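Local atomic coordinates of glucosamine-6-phosphate deaminase (Thermotoga maritima, PDB entry 1J5X), a protein that is a SIS-family protein whose two parallel beta sheets are each built with helices into an alpha/beta fold. Residues Leu218-Phe223 with Ala244-Glu249; Ser62-Ala67 with Val226-Ala231; Arg76-Arg81 with Lys177-Ser182; Ser71-Arg76 with Ser170-Ala175. All blocks are in the same frame, centred on the assembly; numbering follows the deposited sequence.

Contact 1 of 4, residues Leu218-Phe223 with Ala244-Glu249; sequences LGMSEF and AYSTLE
Leu218 and Tyr245 lie side by side on neighbouring parallel strands, with their side chains on the same face of the sheet. The two side chains cross obliquely. Leu218 CD2 rests 3.8 Å from Tyr245 CB and reaches the edge of the tyrosine ring, near its plane. The rest of the ring extends away from Leu218, and Tyr245 OH bonds to Glu243. Beyond this pair the backbones are held by Gly219 N, which donates to Tyr245 O at 3.2 Å. Two CA-H...O contacts flank the bond. Leu218 CA lies 3.4 Å from Tyr245 O, and Ser246 CA lies 3.2 Å from Gly219 O.

Thr247 turns its hydroxyl to the backbone of 218-223. OG1 is anti to the carbonyl carbon (chi1 -52°), and it sits 3.1 Å from Gly219 CA. A water lies 2.6 Å from Thr247 OG1 and also takes a weak bond from Met220 N. Met220, a selenomethionine, passes Thr247 at about a right angle. Its chain is extended beyond CG, with chi3 at 163°. The methyl CE therefore ends beside Leu248, 3.6 Å from CD1. Leu279 of helix 273-285 packs on both Leu218 and Thr247. The contact joins the end of strand 214-218 and the start of helix 222-238 to the end of strand 241-245. These three elements form a beta-alpha-beta crossover unit, and the contact lies at the C-terminal ends of its two parallel strands.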
loop_
_atom_site.group_PDB
_atom_site.type_symbol
_atom_site.label_atom_id
_atom_site.label_comp_id
_atom_site.label_asym_id
_atom_site.label_seq_id
_atom_site.Cartn_x
_atom_site.Cartn_y
_atom_site.Cartn_z
ATOM N N LEU A 218 -6.760 -6.237 8.778
ATOM C CA LEU A 218 -6.277 -7.611 8.739
ATOM C C LEU A 218 -6.135 -8.114 7.321
ATOM O O LEU A 218 -7.019 -7.871 6.513
ATOM C CB LEU A 218 -7.276 -8.517 9.486
ATOM C CG LEU A 218 -7.612 -8.231 10.962
ATOM C CD1 LEU A 218 -8.481 -9.426 11.531
ATOM C CD2 LEU A 218 -6.260 -8.171 11.767
ATOM N N GLY A 219 -5.039 -8.788 7.023
ATOM C CA GLY A 219 -4.883 -9.359 5.673
ATOM C C GLY A 219 -3.613 -10.189 5.639
ATOM O O GLY A 219 -2.690 -9.932 6.420
HETATM N N MSE A 220 -3.551 -11.189 4.752
HETATM C CA MSE A 220 -2.345 -11.995 4.638
HETATM C C MSE A 220 -1.481 -11.632 3.439
HETATM O O MSE A 220 -2.001 -11.197 2.403
HETATM C CB MSE A 220 -2.703 -13.501 4.469
HETATM C CG MSE A 220 -3.429 -14.019 5.707
HETATM SE SE MSE A 220 -3.746 -15.965 5.279
HETATM C CE MSE A 220 -4.137 -16.654 7.143
ATOM N N SER A 221 -0.176 -11.879 3.598
ATOM C CA SER A 221 0.803 -11.694 2.542
ATOM C C SER A 221 0.675 -10.328 1.891
ATOM O O SER A 221 0.804 -9.343 2.599
ATOM C CB SER A 221 0.625 -12.813 1.498
ATOM O OG SER A 221 0.675 -14.060 2.159
ATOM N N GLU A 222 0.486 -10.255 0.566
ATOM C CA GLU A 222 0.311 -8.933 -0.053
ATOM C C GLU A 222 -0.786 -8.108 0.663
ATOM O O GLU A 222 -0.641 -6.859 0.757
ATOM C CB GLU A 222 -0.114 -9.007 -1.510
ATOM C CG GLU A 222 0.971 -9.441 -2.462
ATOM C CD GLU A 222 1.069 -11.025 -2.555
ATOM O OE1 GLU A 222 0.791 -11.724 -1.564
ATOM O OE2 GLU A 222 1.486 -11.546 -3.611
ATOM N N PHE A 223 -1.842 -8.777 1.139
ATOM C CA PHE A 223 -2.939 -8.038 1.820
ATOM C C PHE A 223 -2.564 -7.545 3.213
ATOM O O PHE A 223 -3.281 -6.713 3.787
ATOM C CB PHE A 223 -4.196 -8.881 1.857
ATOM C CG PHE A 223 -4.787 -9.128 0.476
ATOM C CD1 PHE A 223 -4.203 -8.535 -0.684
ATOM C CD2 PHE A 223 -5.895 -9.966 0.356
ATOM C CE1 PHE A 223 -4.711 -8.755 -1.964
ATOM C CE2 PHE A 223 -6.430 -10.224 -0.912
ATOM C CZ PHE A 223 -5.841 -9.614 -2.087
ATOM N N ALA A 244 -2.197 -3.016 12.128
ATOM C CA ALA A 244 -2.393 -4.076 11.145
ATOM C C ALA A 244 -1.787 -5.411 11.580
ATOM O O ALA A 244 -0.770 -5.417 12.239
ATOM C CB ALA A 244 -1.810 -3.625 9.858
ATOM N N TYR A 245 -2.410 -6.546 11.196
ATOM C CA TYR A 245 -1.877 -7.847 11.506
ATOM C C TYR A 245 -2.206 -8.793 10.355
ATOM O O TYR A 245 -3.168 -8.541 9.588
ATOM C CB TYR A 245 -2.563 -8.456 12.760
ATOM C CG TYR A 245 -2.264 -7.723 14.029
ATOM C CD1 TYR A 245 -1.084 -7.975 14.737
ATOM C CD2 TYR A 245 -3.120 -6.731 14.482
ATOM C CE1 TYR A 245 -0.764 -7.229 15.927
ATOM C CE2 TYR A 245 -2.823 -5.982 15.654
ATOM C CZ TYR A 245 -1.645 -6.246 16.372
ATOM O OH TYR A 245 -1.386 -5.621 17.549
ATOM N N SER A 246 -1.446 -9.885 10.283
ATOM C CA SER A 246 -1.762 -10.954 9.320
ATOM C C SER A 246 -3.087 -11.514 9.930
ATOM O O SER A 246 -3.209 -11.679 11.163
ATOM C CB SER A 246 -0.674 -12.049 9.330
ATOM O OG SER A 246 -1.050 -13.072 8.416
ATOM N N THR A 247 -4.039 -11.858 9.072
ATOM C CA THR A 247 -5.393 -12.165 9.552
ATOM C C THR A 247 -5.617 -12.995 10.800
ATOM O O THR A 247 -6.312 -12.513 11.751
ATOM C CB THR A 247 -6.224 -12.690 8.370
ATOM O OG1 THR A 247 -6.120 -11.748 7.277
ATOM C CG2 THR A 247 -7.712 -12.794 8.737
ATOM N N LEU A 248 -5.129 -14.221 10.781
ATOM C CA LEU A 248 -5.333 -15.130 11.901
ATOM C C LEU A 248 -4.440 -14.779 13.089
ATOM O O LEU A 248 -4.657 -15.311 14.188
ATOM C CB LEU A 248 -5.065 -16.577 11.448
ATOM C CG LEU A 248 -5.982 -16.986 10.300
ATOM C CD1 LEU A 248 -5.689 -18.366 9.874
ATOM C CD2 LEU A 248 -7.452 -16.786 10.729
ATOM N N GLU A 249 -3.463 -13.872 12.894
ATOM C CA GLU A 249 -2.560 -13.523 14.013
ATOM C C GLU A 249 -3.325 -12.759 15.047
ATOM O O GLU A 249 -2.912 -12.717 16.205
ATOM C CB GLU A 249 -1.417 -12.604 13.548
ATOM C CG GLU A 249 -0.365 -13.399 12.778
ATOM C CD GLU A 249 0.417 -14.360 13.709
ATOM O OE1 GLU A 249 1.253 -13.899 14.539
ATOM O OE2 GLU A 249 0.193 -15.563 13.638
HETATM O O HOH W 1 -6.423 -12.266 4.776
#

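Contact 2 of 4, residues Ser62-Ala67 with Val226-Ala231; sequences SSYNLA and VSLESA
Asn65 and Glu229 make the main polar link between two antiparallel helices. Asn65 ND2 donates to Glu229 OE1 at 3.2 Å, and the N-H...O angle is 168°. The acceptor lies almost in the amide plane, and OE1 is met nearly along its C-O axis. The amide and carboxylate planes are turned 64° apart.

Ser62 OG is the second group near OE1. It lies 3.3 Å from Glu229 OE1, a weak bond whose proton is not settled. Lys233, just past segment 226-231, is the stronger partner of both side chains. Lys233 NZ forms a salt bridge with Glu229 OE2 and a hydrogen bond with Ser62 OG. The carboxylate thus has partners at both oxygens. Glu229 is bent at chi2 (61°), which brings CD round toward Ser62.

Asn65 OD1 faces Leu228 instead. Leu228 CD1 is 3.1 Å from this oxygen, a tight approach, and lies by the edge of the Tyr64 ring, near its plane. Within 226-231, Val226 O accepts from both Ser230 N and Ser230 OG, which reach it from opposite faces of its plane.

The segment axes come within 8.8 Å. Helix 62-78 follows strand 54-59 and helix 222-238 follows strand 214-218, so this antiparallel helix pair joins the two alpha/beta halves of the fold.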
loop_
_atom_site.group_PDB
_atom_site.type_symbol
_atom_site.label_atom_id
_atom_site.label_comp_id
_atom_site.label_asym_id
_atom_site.label_seq_id
_atom_site.Cartn_x
_atom_site.Cartn_y
_atom_site.Cartn_z
ATOM N N SER A 62 4.818 5.072 3.917
ATOM C CA SER A 62 3.969 4.455 2.869
ATOM C C SER A 62 4.798 3.781 1.805
ATOM O O SER A 62 4.336 2.777 1.213
ATOM C CB SER A 62 3.070 5.483 2.133
ATOM O OG SER A 62 2.336 6.163 3.101
ATOM N N SER A 63 5.999 4.317 1.518
ATOM C CA SER A 63 6.822 3.704 0.466
ATOM C C SER A 63 7.459 2.380 0.964
ATOM O O SER A 63 7.848 1.512 0.185
ATOM C CB SER A 63 7.895 4.665 -0.017
ATOM O OG SER A 63 7.379 5.548 -1.032
ATOM N N TYR A 64 7.594 2.255 2.268
ATOM C CA TYR A 64 8.089 0.977 2.779
ATOM C C TYR A 64 6.916 0.035 2.674
ATOM O O TYR A 64 7.083 -1.155 2.365
ATOM C CB TYR A 64 8.546 1.069 4.254
ATOM C CG TYR A 64 8.674 -0.294 4.919
ATOM C CD1 TYR A 64 9.735 -1.158 4.594
ATOM C CD2 TYR A 64 7.642 -0.747 5.781
ATOM C CE1 TYR A 64 9.788 -2.481 5.084
ATOM C CE2 TYR A 64 7.674 -2.110 6.285
ATOM C CZ TYR A 64 8.746 -2.949 5.905
ATOM O OH TYR A 64 8.739 -4.299 6.245
ATOM N N ASN A 65 5.717 0.514 3.004
ATOM C CA ASN A 65 4.570 -0.401 2.879
ATOM C C ASN A 65 4.368 -0.871 1.448
ATOM O O ASN A 65 3.933 -2.026 1.212
ATOM C CB ASN A 65 3.278 0.266 3.398
ATOM C CG ASN A 65 3.374 0.584 4.889
ATOM O OD1 ASN A 65 3.984 -0.159 5.666
ATOM N ND2 ASN A 65 2.748 1.668 5.294
ATOM N N LEU A 66 4.665 0.004 0.494
ATOM C CA LEU A 66 4.542 -0.281 -0.914
ATOM C C LEU A 66 5.607 -1.351 -1.254
ATOM O O LEU A 66 5.304 -2.381 -1.899
ATOM C CB LEU A 66 4.793 1.010 -1.682
ATOM C CG LEU A 66 4.761 0.964 -3.199
ATOM C CD1 LEU A 66 3.491 0.353 -3.658
ATOM C CD2 LEU A 66 4.938 2.436 -3.782
ATOM N N ALA A 67 6.834 -1.141 -0.777
ATOM C CA ALA A 67 7.979 -2.065 -0.997
ATOM C C ALA A 67 7.638 -3.451 -0.436
ATOM O O ALA A 67 7.896 -4.468 -1.062
ATOM C CB ALA A 67 9.254 -1.534 -0.269
ATOM N N VAL A 226 -1.106 -4.329 2.343
ATOM C CA VAL A 226 -2.229 -3.407 2.087
ATOM C C VAL A 226 -2.757 -2.942 3.451
ATOM O O VAL A 226 -3.151 -1.779 3.596
ATOM C CB VAL A 226 -3.397 -4.135 1.347
ATOM C CG1 VAL A 226 -4.673 -3.300 1.388
ATOM C CG2 VAL A 226 -2.985 -4.403 -0.126
ATOM N N SER A 227 -2.782 -3.868 4.411
ATOM C CA SER A 227 -3.280 -3.571 5.779
ATOM C C SER A 227 -2.359 -2.589 6.505
ATOM O O SER A 227 -2.825 -1.637 7.148
ATOM C CB SER A 227 -3.476 -4.889 6.541
ATOM O OG SER A 227 -4.608 -5.612 5.964
ATOM N N LEU A 228 -1.040 -2.757 6.346
ATOM C CA LEU A 228 -0.121 -1.821 7.003
ATOM C C LEU A 228 -0.322 -0.428 6.458
ATOM O O LEU A 228 -0.350 0.572 7.232
ATOM C CB LEU A 228 1.339 -2.177 6.769
ATOM C CG LEU A 228 2.118 -2.831 7.885
ATOM C CD1 LEU A 228 3.598 -2.748 7.408
ATOM C CD2 LEU A 228 1.940 -2.165 9.322
ATOM N N GLU A 229 -0.436 -0.336 5.125
ATOM C CA GLU A 229 -0.650 0.934 4.472
ATOM C C GLU A 229 -2.035 1.492 4.930
ATOM O O GLU A 229 -2.146 2.697 5.244
ATOM C CB GLU A 229 -0.623 0.777 2.933
ATOM C CG GLU A 229 -0.979 2.050 2.108
ATOM C CD GLU A 229 -0.040 3.259 2.326
ATOM O OE1 GLU A 229 0.909 3.146 3.139
ATOM O OE2 GLU A 229 -0.274 4.287 1.671
ATOM N N SER A 230 -3.037 0.615 5.061
ATOM C CA SER A 230 -4.365 1.106 5.487
ATOM C C SER A 230 -4.270 1.784 6.890
ATOM O O SER A 230 -4.809 2.893 7.132
ATOM C CB SER A 230 -5.327 -0.047 5.556
ATOM O OG SER A 230 -5.613 -0.480 4.217
ATOM N N ALA A 231 -3.596 1.125 7.806
ATOM C CA ALA A 231 -3.467 1.706 9.140
ATOM C C ALA A 231 -2.773 3.038 9.090
ATOM O O ALA A 231 -3.191 4.000 9.762
ATOM C CB ALA A 231 -2.728 0.707 10.083
#

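Contact 3 of 4, residues Arg76-Arg81 with Lys177-Ser182; sequences RVLKIR and KIAGNS
The C-terminal ends of helices 62-78 and 162-179 meet at the protein surface, where Val77 and Leu78 face Ile178, Ala179 and Asn181. The backbones come nearest at Leu78 and Ala179, whose CA atoms are 5.8 Å apart. Leu78 carries the apolar part with one methyl. Its chi1 (-70°) sets CG anti to the carbonyl carbon. Of its two methyls, CD2 makes the contact. It lies 3.7 Å from Ile178 CG2 and the same distance, 3.7 Å, from Ala179 CB. Ala179 CB packs against both the leucine branch and the backbone before it, for Val77 O is also 3.7 Å from Ala179 CB.

Helix 162-179 ends here in a Schellman motif. Gly180 is its C-prime residue, with positive phi (85°). Asn181 N bonds back to Asp176 O, and Gly180 N makes a weak bond to Lys177 O. The turn brings the Asn181 side chain to face Val77. Asn181 ND2 lies 3.8 Å from Val77 CB. Lys79, the first residue after helix 62-78, has positive phi as well.

The polar link across the gap is a water. It donates to Val77 O at 2.7 Å and accepts from Asn181 ND2 at 3.1 Å. The same amide nitrogen is also hydrogen-bonded to Asp176 OD1. Val77 in turn packs on Ala175 and Asp176, one turn back along helix 162-179.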
loop_
_atom_site.group_PDB
_atom_site.type_symbol
_atom_site.label_atom_id
_atom_site.label_comp_id
_atom_site.label_asym_id
_atom_site.label_seq_id
_atom_site.Cartn_x
_atom_site.Cartn_y
_atom_site.Cartn_z
ATOM N N ARG A 76 6.253 -14.147 -5.387
ATOM C CA ARG A 76 5.145 -15.040 -5.796
ATOM C C ARG A 76 5.139 -15.317 -7.307
ATOM O O ARG A 76 5.033 -16.479 -7.763
ATOM C CB ARG A 76 3.792 -14.413 -5.400
ATOM C CG ARG A 76 2.563 -15.305 -5.713
ATOM C CD ARG A 76 1.229 -14.686 -5.340
ATOM N NE ARG A 76 1.139 -14.286 -3.922
ATOM C CZ ARG A 76 0.977 -15.123 -2.901
ATOM N NH1 ARG A 76 0.883 -16.447 -3.119
ATOM N NH2 ARG A 76 0.915 -14.657 -1.640
ATOM N N VAL A 77 5.234 -14.273 -8.102
ATOM C CA VAL A 77 5.158 -14.502 -9.540
ATOM C C VAL A 77 6.457 -14.748 -10.249
ATOM O O VAL A 77 6.456 -15.424 -11.303
ATOM C CB VAL A 77 4.366 -13.381 -10.288
ATOM C CG1 VAL A 77 3.004 -13.148 -9.607
ATOM C CG2 VAL A 77 5.174 -12.105 -10.349
ATOM N N LEU A 78 7.578 -14.266 -9.725
ATOM C CA LEU A 78 8.862 -14.517 -10.403
ATOM C C LEU A 78 9.697 -15.610 -9.741
ATOM O O LEU A 78 10.708 -16.006 -10.284
ATOM C CB LEU A 78 9.728 -13.233 -10.456
ATOM C CG LEU A 78 9.147 -12.202 -11.408
ATOM C CD1 LEU A 78 9.856 -10.849 -11.155
ATOM C CD2 LEU A 78 9.414 -12.666 -12.880
ATOM N N LYS A 79 9.262 -16.076 -8.575
ATOM C CA LYS A 79 9.965 -17.105 -7.828
ATOM C C LYS A 79 11.400 -16.747 -7.538
ATOM O O LYS A 79 12.270 -17.564 -7.705
ATOM C CB LYS A 79 9.969 -18.450 -8.609
ATOM C CG LYS A 79 8.670 -18.843 -9.146
ATOM C CD LYS A 79 7.608 -18.782 -8.117
ATOM C CE LYS A 79 6.265 -19.080 -8.769
ATOM N NZ LYS A 79 5.785 -20.421 -8.310
ATOM N N ILE A 80 11.658 -15.534 -7.078
ATOM C CA ILE A 80 13.023 -15.105 -6.770
ATOM C C ILE A 80 12.996 -14.672 -5.317
ATOM O O ILE A 80 11.938 -14.365 -4.795
ATOM C CB ILE A 80 13.403 -13.904 -7.663
ATOM C CG1 ILE A 80 12.392 -12.775 -7.456
ATOM C CG2 ILE A 80 13.331 -14.303 -9.127
ATOM C CD1 ILE A 80 12.624 -11.593 -8.359
ATOM N N ARG A 81 14.133 -14.672 -4.657
ATOM C CA ARG A 81 14.185 -14.276 -3.272
ATOM C C ARG A 81 13.999 -12.737 -3.202
ATOM O O ARG A 81 14.638 -12.047 -3.984
ATOM C CB ARG A 81 15.548 -14.648 -2.685
ATOM C CG ARG A 81 15.782 -16.189 -2.612
ATOM C CD ARG A 81 17.254 -16.544 -2.275
ATOM N NE ARG A 81 18.159 -16.199 -3.375
ATOM C CZ ARG A 81 19.415 -15.765 -3.239
ATOM N NH1 ARG A 81 19.963 -15.608 -2.028
ATOM N NH2 ARG A 81 20.129 -15.465 -4.328
ATOM N N LYS A 177 4.591 -9.351 -16.569
ATOM C CA LYS A 177 5.116 -9.303 -17.955
ATOM C C LYS A 177 6.481 -9.967 -18.029
ATOM O O LYS A 177 6.805 -10.699 -19.007
ATOM C CB LYS A 177 5.222 -7.834 -18.479
ATOM C CG LYS A 177 3.924 -7.191 -18.811
ATOM C CD LYS A 177 3.210 -8.011 -19.943
ATOM C CE LYS A 177 2.026 -7.221 -20.531
ATOM N NZ LYS A 177 1.181 -8.034 -21.529
ATOM N N ILE A 178 7.316 -9.757 -17.023
ATOM C CA ILE A 178 8.645 -10.361 -17.047
ATOM C C ILE A 178 8.527 -11.901 -16.945
ATOM O O ILE A 178 9.274 -12.635 -17.617
ATOM C CB ILE A 178 9.507 -9.826 -15.917
ATOM C CG1 ILE A 178 9.856 -8.373 -16.256
ATOM C CG2 ILE A 178 10.771 -10.682 -15.704
ATOM C CD1 ILE A 178 10.610 -7.646 -15.197
ATOM N N ALA A 179 7.566 -12.343 -16.140
ATOM C CA ALA A 179 7.376 -13.789 -15.949
ATOM C C ALA A 179 6.752 -14.471 -17.151
ATOM O O ALA A 179 6.850 -15.682 -17.275
ATOM C CB ALA A 179 6.493 -14.044 -14.740
ATOM N N GLY A 180 6.124 -13.698 -18.016
ATOM C CA GLY A 180 5.391 -14.263 -19.135
ATOM C C GLY A 180 3.959 -14.654 -18.750
ATOM O O GLY A 180 3.315 -15.441 -19.467
ATOM N N ASN A 181 3.451 -14.121 -17.628
ATOM C CA ASN A 181 2.076 -14.361 -17.179
ATOM C C ASN A 181 1.094 -13.443 -17.854
ATOM O O ASN A 181 1.453 -12.331 -18.281
ATOM C CB ASN A 181 1.906 -14.173 -15.664
ATOM C CG ASN A 181 2.805 -15.073 -14.884
ATOM O OD1 ASN A 181 3.075 -16.213 -15.312
ATOM N ND2 ASN A 181 3.261 -14.606 -13.748
ATOM N N SER A 182 -0.162 -13.884 -17.946
ATOM C CA SER A 182 -1.186 -13.066 -18.588
ATOM C C SER A 182 -1.501 -11.849 -17.726
ATOM O O SER A 182 -1.652 -11.965 -16.516
ATOM C CB SER A 182 -2.508 -13.833 -18.754
ATOM O OG SER A 182 -3.483 -12.933 -19.270
HETATM O O HOH W 2 4.348 -16.975 -12.057
#

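Contact 4 of 4, residues Ser71-Arg76 with Ser170-Ala175; sequences SYYFER and SLMFLA
Tyr73, whose ring lies against Met172, hydrogen-bonds through OH to Asp176 OD2. The bond ties helix 62-78 to helix 162-179 just past the end of segment 170-175. Met172, a selenomethionine, covers one face of the tyrosine ring. Its chain is bent at chi3 (78°), which sets the methyl CE over that face. CE is 3.4 Å from the centroid of the Tyr73 ring, offset toward the rim beside CD1 and CE1. This is a close CH-pi contact. The selenium lies 4.7 Å from the same centroid, in a Met-aromatic contact. Nearer the backbone, Met172 CB and CG touch the ring at CE2 and CD2.

The two helices run nearly parallel, 9° apart, with axes 9.8 Å from each other. Helix 62-78 links strands 54-59 and 81-86 of the five-stranded parallel sheet in a beta-alpha-beta unit. Phe74 also meets the sheet, edge-to-face with Phe57 of strand 54-59.

Across the helix pair, Ala175 CB sits over one face of Phe74, 3.9 Å from the ring centroid. Ala175 CB is also 4.4 Å from Tyr73 CD2, a looser approach. Phe74 CE1 approaches Leu171 O, at 3.6 Å. Leu174 CD2 meets Phe74 CZ at 4.1 Å.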
loop_
_atom_site.group_PDB
_atom_site.type_symbol
_atom_site.label_atom_id
_atom_site.label_comp_id
_atom_site.label_asym_id
_atom_site.label_seq_id
_atom_site.Cartn_x
_atom_site.Cartn_y
_atom_site.Cartn_z
ATOM N N SER A 71 7.151 -6.736 -2.747
ATOM C CA SER A 71 8.152 -7.795 -2.503
ATOM C C SER A 71 7.418 -9.173 -2.445
ATOM O O SER A 71 7.893 -10.192 -3.015
ATOM C CB SER A 71 8.943 -7.559 -1.194
ATOM O OG SER A 71 8.184 -7.724 -0.004
ATOM N N TYR A 72 6.272 -9.209 -1.783
ATOM C CA TYR A 72 5.538 -10.506 -1.722
ATOM C C TYR A 72 5.158 -10.922 -3.149
ATOM O O TYR A 72 5.321 -12.084 -3.556
ATOM C CB TYR A 72 4.205 -10.426 -0.969
ATOM C CG TYR A 72 4.255 -10.401 0.540
ATOM C CD1 TYR A 72 4.447 -11.563 1.264
ATOM C CD2 TYR A 72 4.073 -9.222 1.230
ATOM C CE1 TYR A 72 4.463 -11.552 2.659
ATOM C CE2 TYR A 72 4.078 -9.186 2.585
ATOM C CZ TYR A 72 4.273 -10.352 3.310
ATOM O OH TYR A 72 4.258 -10.319 4.685
ATOM N N TYR A 73 4.587 -9.987 -3.910
ATOM C CA TYR A 73 4.143 -10.318 -5.264
ATOM C C TYR A 73 5.270 -10.751 -6.197
ATOM O O TYR A 73 5.113 -11.688 -7.015
ATOM C CB TYR A 73 3.380 -9.141 -5.857
ATOM C CG TYR A 73 2.499 -9.518 -7.036
ATOM C CD1 TYR A 73 1.353 -10.292 -6.857
ATOM C CD2 TYR A 73 2.835 -9.138 -8.325
ATOM C CE1 TYR A 73 0.560 -10.685 -7.942
ATOM C CE2 TYR A 73 2.048 -9.511 -9.416
ATOM C CZ TYR A 73 0.914 -10.295 -9.232
ATOM O OH TYR A 73 0.174 -10.743 -10.307
ATOM N N PHE A 74 6.391 -10.050 -6.141
ATOM C CA PHE A 74 7.542 -10.451 -6.970
ATOM C C PHE A 74 8.034 -11.859 -6.670
ATOM O O PHE A 74 8.323 -12.649 -7.590
ATOM C CB PHE A 74 8.729 -9.506 -6.782
ATOM C CG PHE A 74 8.809 -8.484 -7.853
ATOM C CD1 PHE A 74 7.791 -7.550 -7.999
ATOM C CD2 PHE A 74 9.924 -8.425 -8.704
ATOM C CE1 PHE A 74 7.875 -6.569 -8.967
ATOM C CE2 PHE A 74 10.023 -7.444 -9.688
ATOM C CZ PHE A 74 9.009 -6.518 -9.824
ATOM N N GLU A 75 8.143 -12.177 -5.396
ATOM C CA GLU A 75 8.569 -13.514 -5.021
ATOM C C GLU A 75 7.509 -14.511 -5.515
ATOM O O GLU A 75 7.852 -15.592 -6.008
ATOM C CB GLU A 75 8.670 -13.664 -3.503
ATOM C CG GLU A 75 9.091 -15.056 -3.105
ATOM C CD GLU A 75 9.348 -15.265 -1.584
ATOM O OE1 GLU A 75 8.665 -14.657 -0.737
ATOM O OE2 GLU A 75 10.235 -16.083 -1.254
ATOM N N ARG A 76 6.253 -14.147 -5.387
ATOM C CA ARG A 76 5.145 -15.040 -5.796
ATOM C C ARG A 76 5.139 -15.317 -7.307
ATOM O O ARG A 76 5.033 -16.479 -7.763
ATOM C CB ARG A 76 3.792 -14.413 -5.400
ATOM C CG ARG A 76 2.563 -15.305 -5.713
ATOM C CD ARG A 76 1.229 -14.686 -5.340
ATOM N NE ARG A 76 1.139 -14.286 -3.922
ATOM C CZ ARG A 76 0.977 -15.123 -2.901
ATOM N NH1 ARG A 76 0.883 -16.447 -3.119
ATOM N NH2 ARG A 76 0.915 -14.657 -1.640
ATOM N N SER A 170 1.573 -0.672 -11.332
ATOM C CA SER A 170 2.616 -0.747 -12.348
ATOM C C SER A 170 3.660 -1.845 -12.129
ATOM O O SER A 170 4.059 -2.537 -13.092
ATOM C CB SER A 170 3.387 0.617 -12.463
ATOM O OG SER A 170 2.467 1.686 -12.645
ATOM N N LEU A 171 4.123 -2.009 -10.894
ATOM C CA LEU A 171 5.156 -2.983 -10.621
ATOM C C LEU A 171 4.539 -4.390 -10.631
ATOM O O LEU A 171 5.237 -5.276 -11.019
ATOM C CB LEU A 171 5.864 -2.708 -9.274
ATOM C CG LEU A 171 6.537 -1.325 -9.196
ATOM C CD1 LEU A 171 7.231 -1.147 -7.826
ATOM C CD2 LEU A 171 7.487 -1.185 -10.330
HETATM N N MSE A 172 3.284 -4.563 -10.201
HETATM C CA MSE A 172 2.693 -5.935 -10.262
HETATM C C MSE A 172 2.614 -6.316 -11.745
HETATM O O MSE A 172 2.991 -7.420 -12.172
HETATM C CB MSE A 172 1.317 -5.921 -9.652
HETATM C CG MSE A 172 1.389 -5.734 -8.164
HETATM SE SE MSE A 172 -0.395 -5.722 -7.363
HETATM C CE MSE A 172 -0.759 -7.652 -7.363
ATOM N N PHE A 173 2.094 -5.393 -12.549
ATOM C CA PHE A 173 1.971 -5.641 -14.001
ATOM C C PHE A 173 3.321 -5.949 -14.626
ATOM O O PHE A 173 3.477 -6.906 -15.419
ATOM C CB PHE A 173 1.248 -4.417 -14.638
ATOM C CG PHE A 173 1.004 -4.528 -16.132
ATOM C CD1 PHE A 173 2.017 -4.260 -17.032
ATOM C CD2 PHE A 173 -0.240 -4.864 -16.608
ATOM C CE1 PHE A 173 1.804 -4.313 -18.413
ATOM C CE2 PHE A 173 -0.473 -4.920 -18.027
ATOM C CZ PHE A 173 0.550 -4.645 -18.896
ATOM N N LEU A 174 4.323 -5.164 -14.286
ATOM C CA LEU A 174 5.686 -5.397 -14.780
ATOM C C LEU A 174 6.233 -6.805 -14.388
ATOM O O LEU A 174 6.909 -7.517 -15.184
ATOM C CB LEU A 174 6.609 -4.314 -14.205
ATOM C CG LEU A 174 8.098 -4.338 -14.574
ATOM C CD1 LEU A 174 8.799 -3.047 -14.255
ATOM C CD2 LEU A 174 8.746 -5.350 -13.762
ATOM N N ALA A 175 5.977 -7.208 -13.153
ATOM C CA ALA A 175 6.468 -8.532 -12.746
ATOM C C ALA A 175 5.822 -9.633 -13.595
ATOM O O ALA A 175 6.520 -10.575 -14.045
ATOM C CB ALA A 175 6.113 -8.801 -11.278
#

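Overall arrangement
Contacts 3 and 4 are successive parts of one interface between helices 62-78 and 162-179. Their centres are about 7 Å apart, they share Arg76, and Val77 CG2 lies 3.6 Å from Ala175 CB. Contact 2 pairs the start of helix 62-78 with helix 222-238. Its centre is about 15 Å from that of contact 4. Contact 1 lies at the head of that second helix, and the centres of contacts 1 and 2 are about 12 Å apart. There Leu218 C is 3.2 Å from Ser227 OG. Helix 62-78 also meets contact 1, because Arg76 NE forms a 2.8 Å salt bridge with Glu222 OE2. Contacts 1 and 3 are farthest apart, centres about 23 Å.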